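Side-chain contacts in aminoglycoside 6-adenylyltransferase (Bacillus subtilis, PDB 2PBE), which transfers AMP from ATP, or GMP from GTP, to O-6 of streptomycin, also adenylates streptidine, and so mediates bacterial resistance to streptomycin: residues 247-250 and 251-255; 228-231 and 232-235; 181-184 and 185-189; 272-275 and 276-280. All coordinates share one frame; numbering follows the deposited sequence.

In the fold
All four contacts lie in the helical part of the chain, on the same side of its centre; three join successive turns of helices 177-204, 238-263 and 270-283, and interaction 2 lies where helix 223-230 gives way to a loop. Interaction 1 touches each of the others: Glu228 of interaction 2 binds Lys254 and Tyr255, Leu184 and Val188 of interaction 3 pack on Cys248, and Thr275 OG1 of interaction 4 meets Arg253 NH2 at 2.9 Å. Interactions 2 and 3 are tied by Arg189 NE and Thr232 OG1, 2.8 Å apart. Interaction 4 touches only interaction 1 of the other three; its nearest atoms are about 9 Å from those of interaction 3 and about 15 Å from those of interaction 2.

Interaction 1: residues 247-250 and 251-255; sequences TCYA and LFRKY
Tyr249 and Arg253 stand one turn apart on helix 238-263, and the arginine folds back along the helix towards the tyrosine. CG of Arg253 lies anti to its own carbonyl carbon (chi1 -68°) and 3.3 Å from Tyr249 O; from there the chain runs extended to NE. This brings one face of the guanidinium over Tyr249 CB, with CZ 3.9 Å from that CB. NH2 comes within 3.6 Å of Tyr249 CD2, and the phenol and guanidinium planes stand 83° apart, so the two groups are not stacked. The polar ends look elsewhere: Arg253 forms a salt bridge with Asp271 and a hydrogen bond with Thr275, while Tyr249 OH binds Ser165. In this bundle of helices, the side of helix 238-263 bearing Tyr249 and Phe252 packs against helix 151-173, where Phe252 stacks on Phe161. Regular i to i+4 hydrogen bonds carry the backbone, among them Arg253 N to Tyr249 O at 3.0 Å. Another side of the helix bears Thr247 and Leu251, whose methyls CG2 and CD1 are 4.3 Å apart; Leu251 also reaches Leu192 of helix 177-204. One residue after Arg253, the extended Lys254 sets CG 4.2 Å above the centre of the Tyr255 ring, and the polar ends of both residues reach Glu228.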
loop_
_atom_site.group_PDB
_atom_site.type_symbol
_atom_site.label_atom_id
_atom_site.label_comp_id
_atom_site.label_asym_id
_atom_site.label_seq_id
_atom_site.Cartn_x
_atom_site.Cartn_y
_atom_site.Cartn_z
ATOM N N THR A 247 -0.283 11.845 19.225
ATOM C CA THR A 247 -0.239 12.275 17.830
ATOM C C THR A 247 -1.023 11.265 16.980
ATOM O O THR A 247 -1.782 11.662 16.103
ATOM C CB THR A 247 1.234 12.444 17.352
ATOM O OG1 THR A 247 1.827 13.529 18.076
ATOM C CG2 THR A 247 1.315 12.741 15.840
ATOM N N CYS A 248 -0.850 9.975 17.252
ATOM C CA CYS A 248 -1.591 8.937 16.544
ATOM C C CYS A 248 -3.083 9.122 16.832
ATOM O O CYS A 248 -3.929 8.917 15.962
ATOM C CB CYS A 248 -1.147 7.557 17.006
ATOM S SG CYS A 248 0.561 7.164 16.545
ATOM N N TYR A 249 -3.399 9.513 18.063
ATOM C CA TYR A 249 -4.784 9.762 18.468
ATOM C C TYR A 249 -5.404 10.816 17.567
ATOM O O TYR A 249 -6.440 10.590 16.931
ATOM C CB TYR A 249 -4.849 10.275 19.922
ATOM C CG TYR A 249 -4.844 9.197 20.981
ATOM C CD1 TYR A 249 -4.350 7.896 20.691
ATOM C CD2 TYR A 249 -5.338 9.454 22.286
ATOM C CE1 TYR A 249 -4.348 6.884 21.660
ATOM C CE2 TYR A 249 -5.348 8.426 23.286
ATOM C CZ TYR A 249 -4.848 7.141 22.957
ATOM O OH TYR A 249 -4.852 6.120 23.887
ATOM N N ALA A 250 -4.740 11.969 17.532
ATOM C CA ALA A 250 -5.179 13.107 16.741
ATOM C C ALA A 250 -5.402 12.718 15.291
ATOM O O ALA A 250 -6.425 13.049 14.699
ATOM C CB ALA A 250 -4.147 14.208 16.835
ATOM N N LEU A 251 -4.442 11.996 14.716
ATOM C CA LEU A 251 -4.554 11.587 13.330
ATOM C C LEU A 251 -5.592 10.507 13.089
ATOM O O LEU A 251 -6.208 10.472 12.028
ATOM C CB LEU A 251 -3.202 11.131 12.812
ATOM C CG LEU A 251 -2.247 12.296 12.553
ATOM C CD1 LEU A 251 -0.862 11.783 12.243
ATOM C CD2 LEU A 251 -2.775 13.145 11.388
ATOM N N PHE A 252 -5.797 9.631 14.068
ATOM C CA PHE A 252 -6.773 8.566 13.876
ATOM C C PHE A 252 -8.182 9.107 13.887
ATOM O O PHE A 252 -9.042 8.601 13.173
ATOM C CB PHE A 252 -6.665 7.481 14.956
ATOM C CG PHE A 252 -7.254 6.172 14.526
ATOM C CD1 PHE A 252 -6.587 5.390 13.571
ATOM C CD2 PHE A 252 -8.485 5.724 15.037
ATOM C CE1 PHE A 252 -7.138 4.150 13.114
ATOM C CE2 PHE A 252 -9.067 4.478 14.594
ATOM C CZ PHE A 252 -8.384 3.692 13.627
ATOM N N ARG A 253 -8.420 10.119 14.714
ATOM C CA ARG A 253 -9.746 10.719 14.792
ATOM C C ARG A 253 -10.019 11.302 13.421
ATOM O O ARG A 253 -11.034 11.015 12.797
ATOM C CB ARG A 253 -9.790 11.844 15.840
ATOM C CG ARG A 253 -9.648 11.355 17.268
ATOM C CD ARG A 253 -9.520 12.507 18.278
ATOM N NE ARG A 253 -9.223 11.984 19.613
ATOM C CZ ARG A 253 -8.145 12.303 20.332
ATOM N NH1 ARG A 253 -7.247 13.152 19.857
ATOM N NH2 ARG A 253 -7.965 11.765 21.538
ATOM N N LYS A 254 -9.073 12.118 12.974
ATOM C CA LYS A 254 -9.153 12.785 11.694
ATOM C C LYS A 254 -9.563 11.836 10.559
ATOM O O LYS A 254 -10.600 12.030 9.923
ATOM C CB LYS A 254 -7.806 13.439 11.380
ATOM C CG LYS A 254 -7.815 14.271 10.107
ATOM C CD LYS A 254 -6.566 15.127 9.957
ATOM C CE LYS A 254 -6.584 15.825 8.605
ATOM N NZ LYS A 254 -5.405 16.686 8.361
ATOM N N TYR A 255 -8.778 10.789 10.329
ATOM C CA TYR A 255 -9.082 9.865 9.239
ATOM C C TYR A 255 -10.247 8.916 9.419
ATOM O O TYR A 255 -10.902 8.558 8.433
ATOM C CB TYR A 255 -7.802 9.130 8.852
ATOM C CG TYR A 255 -6.834 10.136 8.268
ATOM C CD1 TYR A 255 -7.117 10.780 7.026
ATOM C CD2 TYR A 255 -5.702 10.579 9.005
ATOM C CE1 TYR A 255 -6.308 11.856 6.544
ATOM C CE2 TYR A 255 -4.879 11.657 8.531
ATOM C CZ TYR A 255 -5.194 12.294 7.301
ATOM O OH TYR A 255 -4.443 13.373 6.852
#

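Interaction 2: residues 228-231 and 232-235; sequences ELMS and TYSV
Met230, a selenomethionine, and Tyr233 cross obliquely, the end of the first beside the ring of the second. The Met230 chain is bent at chi2 and chi3, and its CE lies 4.1 Å from Tyr233 CE2. Its SE sits 5.4 Å from the ring centroid and 51° off the ring normal, obliquely placed rather than squarely over the face. The same ring has Met230 O at its edge, in plane, and its CD2 is 3.4 Å from Leu229 O. Arg189 of helix 177-204 adds a cation-pi contact to this ring. Between Leu229 and Thr232, which meet at a slant, the link is mainly polar. With OG1 turned between the backbone N and the carbonyl carbon (chi1 71°), Thr232 reaches back to Leu229 O at 2.6 Å, in the carbonyl plane. Thr232 N bonds to the same oxygen at 3.0 Å from above that plane, so a single residue grips Leu229 O twice; Thr232 OG1 is also met by Arg189 NE. Ser231 OG makes a similar return to Glu228 O, at 2.5 Å. Tyr233 N binds Met230 O at 2.9 Å and closes a type I beta turn from Met230 to Tyr233, with a Met-aromatic contact between its two end residues, where the chain passes from helix 223-230 into the loop before helix 238-263.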
loop_
_atom_site.group_PDB
_atom_site.type_symbol
_atom_site.label_atom_id
_atom_site.label_comp_id
_atom_site.label_asym_id
_atom_site.label_seq_id
_atom_site.Cartn_x
_atom_site.Cartn_y
_atom_site.Cartn_z
ATOM N N GLU A 228 2.656 14.059 8.419
ATOM C CA GLU A 228 1.829 13.785 9.582
ATOM C C GLU A 228 2.227 12.434 10.138
ATOM O O GLU A 228 2.353 12.257 11.347
ATOM C CB GLU A 228 0.344 13.750 9.217
ATOM C CG GLU A 228 -0.204 15.015 8.621
ATOM C CD GLU A 228 -1.645 14.846 8.166
ATOM O OE1 GLU A 228 -1.965 13.753 7.645
ATOM O OE2 GLU A 228 -2.451 15.802 8.317
ATOM N N LEU A 229 2.436 11.470 9.250
ATOM C CA LEU A 229 2.818 10.148 9.699
ATOM C C LEU A 229 4.212 10.232 10.291
ATOM O O LEU A 229 4.505 9.584 11.289
ATOM C CB LEU A 229 2.802 9.157 8.546
ATOM C CG LEU A 229 3.233 7.764 8.987
ATOM C CD1 LEU A 229 2.232 7.151 9.982
ATOM C CD2 LEU A 229 3.362 6.902 7.765
HETATM N N MSE A 230 5.062 11.043 9.675
HETATM C CA MSE A 230 6.415 11.205 10.180
HETATM C C MSE A 230 6.361 11.784 11.584
HETATM O O MSE A 230 7.151 11.410 12.450
HETATM C CB MSE A 230 7.259 12.131 9.282
HETATM C CG MSE A 230 7.863 11.449 8.049
HETATM SE SE MSE A 230 8.683 9.688 8.395
HETATM C CE MSE A 230 7.244 8.518 7.804
ATOM N N SER A 231 5.416 12.687 11.828
ATOM C CA SER A 231 5.311 13.314 13.136
ATOM C C SER A 231 4.892 12.351 14.227
ATOM O O SER A 231 4.905 12.719 15.398
ATOM C CB SER A 231 4.361 14.516 13.100
ATOM O OG SER A 231 3.031 14.119 12.874
ATOM N N THR A 232 4.526 11.125 13.857
ATOM C CA THR A 232 4.141 10.149 14.874
ATOM C C THR A 232 5.384 9.461 15.394
ATOM O O THR A 232 5.308 8.586 16.248
ATOM C CB THR A 232 3.226 9.070 14.333
ATOM O OG1 THR A 232 3.976 8.205 13.473
ATOM C CG2 THR A 232 2.073 9.696 13.582
ATOM N N TYR A 233 6.531 9.825 14.848
ATOM C CA TYR A 233 7.790 9.252 15.289
ATOM C C TYR A 233 8.454 10.321 16.121
ATOM O O TYR A 233 8.459 11.474 15.728
ATOM C CB TYR A 233 8.644 8.928 14.070
ATOM C CG TYR A 233 8.157 7.716 13.325
ATOM C CD1 TYR A 233 8.505 6.426 13.766
ATOM C CD2 TYR A 233 7.331 7.841 12.177
ATOM C CE1 TYR A 233 8.050 5.265 13.084
ATOM C CE2 TYR A 233 6.861 6.682 11.479
ATOM C CZ TYR A 233 7.227 5.392 11.949
ATOM O OH TYR A 233 6.763 4.245 11.330
ATOM N N SER A 234 8.977 9.967 17.281
ATOM C CA SER A 234 9.669 10.956 18.106
ATOM C C SER A 234 10.819 10.251 18.819
ATOM O O SER A 234 10.750 9.046 19.103
ATOM C CB SER A 234 8.730 11.573 19.149
ATOM O OG SER A 234 7.541 12.082 18.552
ATOM N N VAL A 235 11.867 11.016 19.112
ATOM C CA VAL A 235 13.058 10.508 19.807
ATOM C C VAL A 235 12.710 9.744 21.107
ATOM O O VAL A 235 11.591 9.843 21.594
ATOM C CB VAL A 235 14.034 11.683 20.113
ATOM C CG1 VAL A 235 14.432 12.380 18.817
ATOM C CG2 VAL A 235 13.381 12.667 21.060
#

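Interaction 3: residues 181-184 and 185-189; sequences IDHL and NEIVR
The Arg189 guanidinium has Asn185 CG at its edge, in plane, while Leu184 CD2 approaches its NH2 obliquely at 3.7 Å. The His183 ring is met edge-to-face by Phe179 and Tyr167, and Ile187 CD1 comes to its ND1 at 4.0 Å from an oblique direction. Both groups belong to helix 177-204, which here contains a wider pi-type turn. The widening shows in the backbone: His183 O accepts twice, from Val188 N at 3.1 Å, nearly along the C=O axis, and from Ile187 N at 2.9 Å, above the carbonyl plane. Arg189 N then reaches Leu184 O, five residues back, at 3.1 Å. Before the wide turn the pattern is ordinary, with Asn185 N bound to Ile181 O. His183 and Ile187 still lie side by side and point the same way, towards helix 151-173, where Ile187 packs on Val164 and Glu160. Arg189 starts with CG anti to the backbone N (chi1 -170°) and bends at chi3, which carries the guanidinium towards the loop that follows helix 223-230. Leu184 faces helix 238-263, packing on Met241, Ser244 and Cys248. The Leu184 and Val188 side chains lie aslant, Leu184 CD1 being 4.1 Å from Val188 CG1.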
loop_
_atom_site.group_PDB
_atom_site.type_symbol
_atom_site.label_atom_id
_atom_site.label_comp_id
_atom_site.label_asym_id
_atom_site.label_seq_id
_atom_site.Cartn_x
_atom_site.Cartn_y
_atom_site.Cartn_z
ATOM N N ILE A 181 6.503 0.752 23.315
ATOM C CA ILE A 181 7.071 0.962 21.982
ATOM C C ILE A 181 6.731 -0.152 20.991
ATOM O O ILE A 181 6.431 0.107 19.827
ATOM C CB ILE A 181 8.609 1.115 22.064
ATOM C CG1 ILE A 181 8.951 2.449 22.725
ATOM C CG2 ILE A 181 9.239 1.073 20.675
ATOM C CD1 ILE A 181 10.414 2.622 23.089
ATOM N N ASP A 182 6.786 -1.396 21.441
ATOM C CA ASP A 182 6.494 -2.500 20.535
ATOM C C ASP A 182 5.035 -2.481 20.073
ATOM O O ASP A 182 4.746 -2.772 18.913
ATOM C CB ASP A 182 6.864 -3.840 21.192
ATOM C CG ASP A 182 8.377 -4.047 21.291
ATOM O OD1 ASP A 182 9.090 -3.105 21.698
ATOM O OD2 ASP A 182 8.859 -5.149 20.971
ATOM N N HIS A 183 4.117 -2.116 20.962
ATOM C CA HIS A 183 2.713 -2.063 20.592
ATOM C C HIS A 183 2.428 -0.853 19.703
ATOM O O HIS A 183 1.582 -0.900 18.803
ATOM C CB HIS A 183 1.831 -2.020 21.838
ATOM C CG HIS A 183 1.821 -3.302 22.607
ATOM N ND1 HIS A 183 1.613 -4.528 22.005
ATOM C CD2 HIS A 183 1.940 -3.549 23.931
ATOM C CE1 HIS A 183 1.596 -5.472 22.926
ATOM N NE2 HIS A 183 1.791 -4.906 24.102
ATOM N N LEU A 184 3.133 0.239 19.960
ATOM C CA LEU A 184 2.951 1.428 19.155
ATOM C C LEU A 184 3.425 1.126 17.727
ATOM O O LEU A 184 2.698 1.324 16.747
ATOM C CB LEU A 184 3.767 2.587 19.720
ATOM C CG LEU A 184 3.723 3.860 18.871
ATOM C CD1 LEU A 184 2.323 4.455 18.917
ATOM C CD2 LEU A 184 4.760 4.860 19.360
ATOM N N ASN A 185 4.652 0.644 17.622
ATOM C CA ASN A 185 5.233 0.349 16.334
ATOM C C ASN A 185 4.542 -0.779 15.606
ATOM O O ASN A 185 4.354 -0.718 14.391
ATOM C CB ASN A 185 6.710 -0.007 16.496
ATOM C CG ASN A 185 7.536 1.160 16.973
ATOM O OD1 ASN A 185 8.592 0.979 17.571
ATOM N ND2 ASN A 185 7.063 2.373 16.703
ATOM N N GLU A 186 4.136 -1.807 16.336
ATOM C CA GLU A 186 3.550 -2.954 15.677
ATOM C C GLU A 186 2.061 -3.001 15.482
ATOM O O GLU A 186 1.594 -3.756 14.639
ATOM C CB GLU A 186 3.999 -4.236 16.384
ATOM C CG GLU A 186 5.512 -4.397 16.454
ATOM C CD GLU A 186 5.926 -5.747 17.001
ATOM O OE1 GLU A 186 5.412 -6.123 18.080
ATOM O OE2 GLU A 186 6.767 -6.424 16.359
ATOM N N ILE A 187 1.299 -2.219 16.227
ATOM C CA ILE A 187 -0.147 -2.280 16.072
ATOM C C ILE A 187 -0.863 -0.943 15.926
ATOM O O ILE A 187 -1.609 -0.734 14.975
ATOM C CB ILE A 187 -0.762 -3.076 17.247
ATOM C CG1 ILE A 187 -0.179 -4.499 17.249
ATOM C CG2 ILE A 187 -2.286 -3.130 17.128
ATOM C CD1 ILE A 187 -0.343 -5.244 18.565
ATOM N N VAL A 188 -0.632 -0.049 16.876
ATOM C CA VAL A 188 -1.295 1.244 16.851
ATOM C C VAL A 188 -1.046 2.028 15.578
ATOM O O VAL A 188 -1.994 2.294 14.847
ATOM C CB VAL A 188 -0.889 2.060 18.073
ATOM C CG1 VAL A 188 -1.498 3.448 18.017
ATOM C CG2 VAL A 188 -1.351 1.316 19.324
ATOM N N ARG A 189 0.210 2.402 15.312
ATOM C CA ARG A 189 0.540 3.151 14.101
ATOM C C ARG A 189 0.145 2.389 12.833
ATOM O O ARG A 189 -0.344 2.995 11.880
ATOM C CB ARG A 189 2.029 3.501 14.047
ATOM C CG ARG A 189 2.359 4.471 12.928
ATOM C CD ARG A 189 3.851 4.772 12.820
ATOM N NE ARG A 189 4.381 5.517 13.959
ATOM C CZ ARG A 189 5.216 5.009 14.862
ATOM N NH1 ARG A 189 5.620 3.741 14.762
ATOM N NH2 ARG A 189 5.657 5.768 15.854
#

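Interaction 4: residues 272-275 and 276-280; sequences EGIT and KYTEG
Glu279 N binds Thr275 O at 3.0 Å, an i to i+4 bond of helix 270-283, near the C-terminal end of the modelled chain. The side chains of the same two residues lie alongside each other and point the same way, with Thr275 CG2 4.0 Å from Glu279 OE2. Thr275 places this methyl anti to the backbone N and OG1 anti to the carbonyl carbon (chi1 -73°). The hydroxyl therefore turns back towards the preceding turn and bonds to Asp271 O; the same hydroxyl is the one that Arg253 of helix 238-263 reaches. Apolar packing on that helix adds to this: Ile274 packs on Tyr249. Thr278 lies near it too, and crosses Ile274 at about a right angle, but Thr278 CG2 and Ile274 O are too close in the model, so their exact places are doubtful. Tyr277 N bonds to Gly273 O at 3.2 Å. The Tyr277 side chain, with CG anti to its backbone N (chi1 178°), heads to helix 151-173, where it touches Thr166 and Lys170. On the exposed side, Glu272 and Lys276 are joined mainly through the backbone: Lys276 N donates to Glu272 O at 3.1 Å. Their charged ends do not touch, with Glu272 OE2 and Lys276 NZ 5.5 Å apart, although the opposite charges may still attract. Between the side chains the closest approach is aliphatic, Glu272 CG to Lys276 CE at 4.4 Å.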
loop_
_atom_site.group_PDB
_atom_site.type_symbol
_atom_site.label_atom_id
_atom_site.label_comp_id
_atom_site.label_asym_id
_atom_site.label_seq_id
_atom_site.Cartn_x
_atom_site.Cartn_y
_atom_site.Cartn_z
ATOM N N GLU A 272 -13.824 8.482 22.244
ATOM C CA GLU A 272 -14.277 9.140 23.450
ATOM C C GLU A 272 -14.007 8.346 24.732
ATOM O O GLU A 272 -13.513 8.892 25.723
ATOM C CB GLU A 272 -15.767 9.399 23.315
ATOM C CG GLU A 272 -16.390 10.149 24.434
ATOM C CD GLU A 272 -17.849 10.392 24.149
ATOM O OE1 GLU A 272 -18.581 9.383 23.969
ATOM O OE2 GLU A 272 -18.257 11.578 24.091
ATOM N N GLY A 273 -14.368 7.072 24.719
ATOM C CA GLY A 273 -14.159 6.241 25.889
ATOM C C GLY A 273 -12.704 6.159 26.312
ATOM O O GLY A 273 -12.377 6.320 27.498
ATOM N N ILE A 274 -11.816 5.922 25.344
ATOM C CA ILE A 274 -10.392 5.801 25.629
ATOM C C ILE A 274 -9.685 7.120 25.845
ATOM O O ILE A 274 -8.670 7.188 26.538
ATOM C CB ILE A 274 -9.682 4.979 24.524
ATOM C CG1 ILE A 274 -10.385 3.623 24.356
ATOM C CG2 ILE A 274 -8.223 4.783 24.867
ATOM C CD1 ILE A 274 -10.698 2.869 25.668
ATOM N N THR A 275 -10.218 8.172 25.250
ATOM C CA THR A 275 -9.650 9.482 25.444
ATOM C C THR A 275 -9.832 9.809 26.950
ATOM O O THR A 275 -8.866 10.211 27.606
ATOM C CB THR A 275 -10.350 10.516 24.516
ATOM O OG1 THR A 275 -9.904 10.297 23.173
ATOM C CG2 THR A 275 -10.033 11.956 24.914
ATOM N N LYS A 276 -11.044 9.627 27.493
ATOM C CA LYS A 276 -11.276 9.901 28.916
ATOM C C LYS A 276 -10.305 9.067 29.730
ATOM O O LYS A 276 -9.636 9.552 30.647
ATOM C CB LYS A 276 -12.704 9.527 29.354
ATOM C CG LYS A 276 -13.830 10.392 28.798
ATOM C CD LYS A 276 -15.166 9.980 29.442
ATOM C CE LYS A 276 -16.351 10.657 28.773
ATOM N NZ LYS A 276 -17.627 10.266 29.416
ATOM N N TYR A 277 -10.225 7.801 29.360
ATOM C CA TYR A 277 -9.365 6.859 30.041
ATOM C C TYR A 277 -7.889 7.247 30.082
ATOM O O TYR A 277 -7.358 7.538 31.157
ATOM C CB TYR A 277 -9.545 5.489 29.398
ATOM C CG TYR A 277 -8.665 4.421 29.996
ATOM C CD1 TYR A 277 -8.902 3.911 31.300
ATOM C CD2 TYR A 277 -7.558 3.919 29.264
ATOM C CE1 TYR A 277 -8.043 2.916 31.866
ATOM C CE2 TYR A 277 -6.701 2.926 29.812
ATOM C CZ TYR A 277 -6.946 2.433 31.104
ATOM O OH TYR A 277 -6.096 1.478 31.607
ATOM N N THR A 278 -7.214 7.280 28.938
ATOM C CA THR A 278 -5.795 7.628 28.980
ATOM C C THR A 278 -5.551 9.037 29.529
ATOM O O THR A 278 -4.459 9.341 30.015
ATOM C CB THR A 278 -5.098 7.477 27.603
ATOM O OG1 THR A 278 -4.947 8.763 26.993
ATOM C CG2 THR A 278 -5.896 6.574 26.687
ATOM N N GLU A 279 -6.571 9.886 29.482
ATOM C CA GLU A 279 -6.438 11.229 30.016
ATOM C C GLU A 279 -6.402 11.075 31.534
ATOM O O GLU A 279 -5.622 11.735 32.216
ATOM C CB GLU A 279 -7.624 12.091 29.587
ATOM C CG GLU A 279 -7.231 13.490 29.101
ATOM C CD GLU A 279 -8.263 14.127 28.155
ATOM O OE1 GLU A 279 -9.470 14.167 28.499
ATOM O OE2 GLU A 279 -7.866 14.604 27.068
ATOM N N GLY A 280 -7.239 10.176 32.054
ATOM C CA GLY A 280 -7.290 9.944 33.487
ATOM C C GLY A 280 -5.952 9.532 34.056
ATOM O O GLY A 280 -5.526 9.999 35.108
#